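Local coordinates for protein dendroaspis polylepis MT9 (Dendroaspis polylepis, PDB 6R5M) that antagonizes the muscarinic type 2 acetylcholine receptor and reverses the relaxation of arteries induced by agonists of that receptor, at residues C22-V27 with Q46-T51. Numbering follows the deposited sequence.
Sequences CYKMSV and QVQCCT
Strands 22-27 and 46-50 run antiparallel, their axes 4.7 Å apart at the closest. Six backbone hydrogen bonds join them, two each at the pairs Cys22-Cys50, Lys24-Gln48 and Ser26-Gln46. Ser26 N to Gln46 O is short and straight, 2.8 Å with 169° at the hydrogen. Cys50 N reaches Cys22 O from above the carbonyl plane, 26° out of it. Tyr23-Cys49 and Met25-Val47 are the non-hydrogen-bonded pairs between them.

The Lys24 and Gln48 chains leave the same face and run alongside each other in the same direction. In Gln48, CG is anti to the carbonyl carbon, and the chain continues nearly straight past it. Its CB sits near Lys24 O. Its amide group comes up against Lys24 CE, with OE1 nearest at 3.7 Å. A water is hydrogen-bonded to Gln48 OE1 (2.7 Å), Lys24 O and Ser26 OG and bridges the strands on this face. It has more acceptors around it than protons to give, so these bonds probably share them. Gln48 NE2 is hydrogen-bonded elsewhere. The Lys24 chain bends at chi3 (89°), and NZ forms a salt bridge with the C-terminal carboxylate of Tyr57.

On the face of Tyr23, Met25, Val47 and Cys49 the side-chain contacts between the strands are apolar. The Met25 chain passes Val47 at a slant, with Met25 CE 3.7 Å from Val47 CG2. Val47 CG1 lies 4.0 Å from Tyr23 CB and meets the tyrosine ring obliquely. Cys49 SG packs against Tyr23 CB.

Strand 30-36 pairs with the other edge of 22-27, making it the central strand. Disulfides Cys3-Cys22, Cys38-Cys49 and Cys50-Cys55 bind this end of the sheet to neighbouring segments. This three-stranded antiparallel sheet, tied at one end to the disulfide-rich core, is characteristic of the three-finger toxin fold.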
loop_
_atom_site.group_PDB
_atom_site.type_symbol
_atom_site.label_atom_id
_atom_site.label_comp_id
_atom_site.label_asym_id
_atom_site.label_seq_id
_atom_site.Cartn_x
_atom_site.Cartn_y
_atom_site.Cartn_z
ATOM N N CYS A 22 2.194 1.881 -5.972
ATOM C CA CYS A 22 1.862 1.072 -4.801
ATOM C C CYS A 22 1.656 2.071 -3.673
ATOM O O CYS A 22 2.204 3.181 -3.721
ATOM C CB CYS A 22 2.991 0.105 -4.448
ATOM S SG CYS A 22 3.468 -1.042 -5.761
ATOM N N TYR A 23 0.924 1.671 -2.637
ATOM C CA TYR A 23 0.712 2.529 -1.478
ATOM C C TYR A 23 0.727 1.768 -0.172
ATOM O O TYR A 23 0.468 0.563 -0.138
ATOM C CB TYR A 23 -0.597 3.334 -1.605
ATOM C CG TYR A 23 -1.844 2.541 -1.271
ATOM C CD1 TYR A 23 -2.524 1.826 -2.253
ATOM C CD2 TYR A 23 -2.345 2.503 0.030
ATOM C CE1 TYR A 23 -3.672 1.097 -1.951
ATOM C CE2 TYR A 23 -3.470 1.746 0.348
ATOM C CZ TYR A 23 -4.134 1.050 -0.647
ATOM O OH TYR A 23 -5.254 0.316 -0.338
ATOM N N LYS A 24 0.953 2.499 0.906
ATOM C CA LYS A 24 0.867 2.028 2.268
ATOM C C LYS A 24 0.142 3.129 3.010
ATOM O O LYS A 24 0.619 4.271 3.048
ATOM C CB LYS A 24 2.252 1.736 2.862
ATOM C CG LYS A 24 2.193 1.099 4.251
ATOM C CD LYS A 24 3.489 0.376 4.610
ATOM C CE LYS A 24 4.472 1.284 5.288
ATOM N NZ LYS A 24 5.599 0.501 5.853
ATOM N N MET A 25 -1.025 2.798 3.554
ATOM C CA MET A 25 -1.857 3.739 4.287
ATOM C C MET A 25 -1.853 3.405 5.768
ATOM O O MET A 25 -2.069 2.242 6.139
ATOM C CB MET A 25 -3.280 3.766 3.710
ATOM C CG MET A 25 -4.090 4.967 4.192
ATOM S SD MET A 25 -5.710 5.060 3.414
ATOM C CE MET A 25 -5.310 6.037 1.997
ATOM N N SER A 26 -1.564 4.414 6.609
ATOM C CA SER A 26 -1.506 4.253 8.061
ATOM C C SER A 26 -2.192 5.357 8.865
ATOM O O SER A 26 -2.345 6.485 8.389
ATOM C CB SER A 26 -0.081 3.978 8.541
ATOM O OG SER A 26 0.753 5.113 8.397
ATOM N N VAL A 27 -2.606 5.018 10.091
ATOM C CA VAL A 27 -3.172 5.940 11.083
ATOM C C VAL A 27 -2.509 5.606 12.422
ATOM O O VAL A 27 -2.573 4.461 12.879
ATOM C CB VAL A 27 -4.727 6.056 11.140
ATOM C CG1 VAL A 27 -5.402 4.728 11.394
ATOM C CG2 VAL A 27 -5.179 7.094 12.163
ATOM N N GLN A 46 -2.232 8.769 6.791
ATOM C CA GLN A 46 -0.960 9.051 6.120
ATOM C C GLN A 46 -0.717 8.025 5.033
ATOM O O GLN A 46 -0.788 6.826 5.311
ATOM C CB GLN A 46 0.220 9.036 7.124
ATOM C CG GLN A 46 0.020 9.836 8.402
ATOM C CD GLN A 46 0.482 11.263 8.278
ATOM O OE1 GLN A 46 1.663 11.572 8.438
ATOM N NE2 GLN A 46 -0.441 12.178 8.035
ATOM N N VAL A 47 -0.437 8.491 3.798
ATOM C CA VAL A 47 -0.162 7.624 2.640
ATOM C C VAL A 47 1.304 7.741 2.232
ATOM O O VAL A 47 1.862 8.839 2.185
ATOM C CB VAL A 47 -1.071 7.866 1.388
ATOM C CG1 VAL A 47 -1.226 6.598 0.540
ATOM C CG2 VAL A 47 -2.435 8.411 1.768
ATOM N N GLN A 48 1.910 6.605 1.920
ATOM C CA GLN A 48 3.268 6.508 1.397
ATOM C C GLN A 48 3.110 5.881 0.024
ATOM O O GLN A 48 2.625 4.752 -0.077
ATOM C CB GLN A 48 4.160 5.634 2.297
ATOM C CG GLN A 48 4.670 6.325 3.562
ATOM C CD GLN A 48 5.175 5.312 4.562
ATOM O OE1 GLN A 48 4.492 4.975 5.534
ATOM N NE2 GLN A 48 6.367 4.780 4.340
ATOM N N CYS A 49 3.421 6.632 -1.039
ATOM C CA CYS A 49 3.304 6.105 -2.402
ATOM C C CYS A 49 4.666 5.913 -3.038
ATOM O O CYS A 49 5.579 6.693 -2.781
ATOM C CB CYS A 49 2.405 6.985 -3.267
ATOM S SG CYS A 49 0.680 7.013 -2.737
ATOM N N CYS A 50 4.797 4.894 -3.884
ATOM C CA CYS A 50 6.055 4.538 -4.561
ATOM C C CYS A 50 5.745 3.843 -5.883
ATOM O O CYS A 50 4.625 3.364 -6.064
ATOM C CB CYS A 50 6.922 3.671 -3.644
ATOM S SG CYS A 50 6.071 2.213 -3.006
ATOM N N THR A 51 6.716 3.793 -6.814
ATOM C CA THR A 51 6.474 3.262 -8.159
ATOM C C THR A 51 7.411 2.119 -8.615
ATOM O O THR A 51 7.698 2.012 -9.806
ATOM C CB THR A 51 6.496 4.423 -9.178
ATOM O OG1 THR A 51 7.774 5.060 -9.138
ATOM C CG2 THR A 51 5.382 5.447 -8.945
HETATM O O HOH W 1 1.747 5.068 5.646
#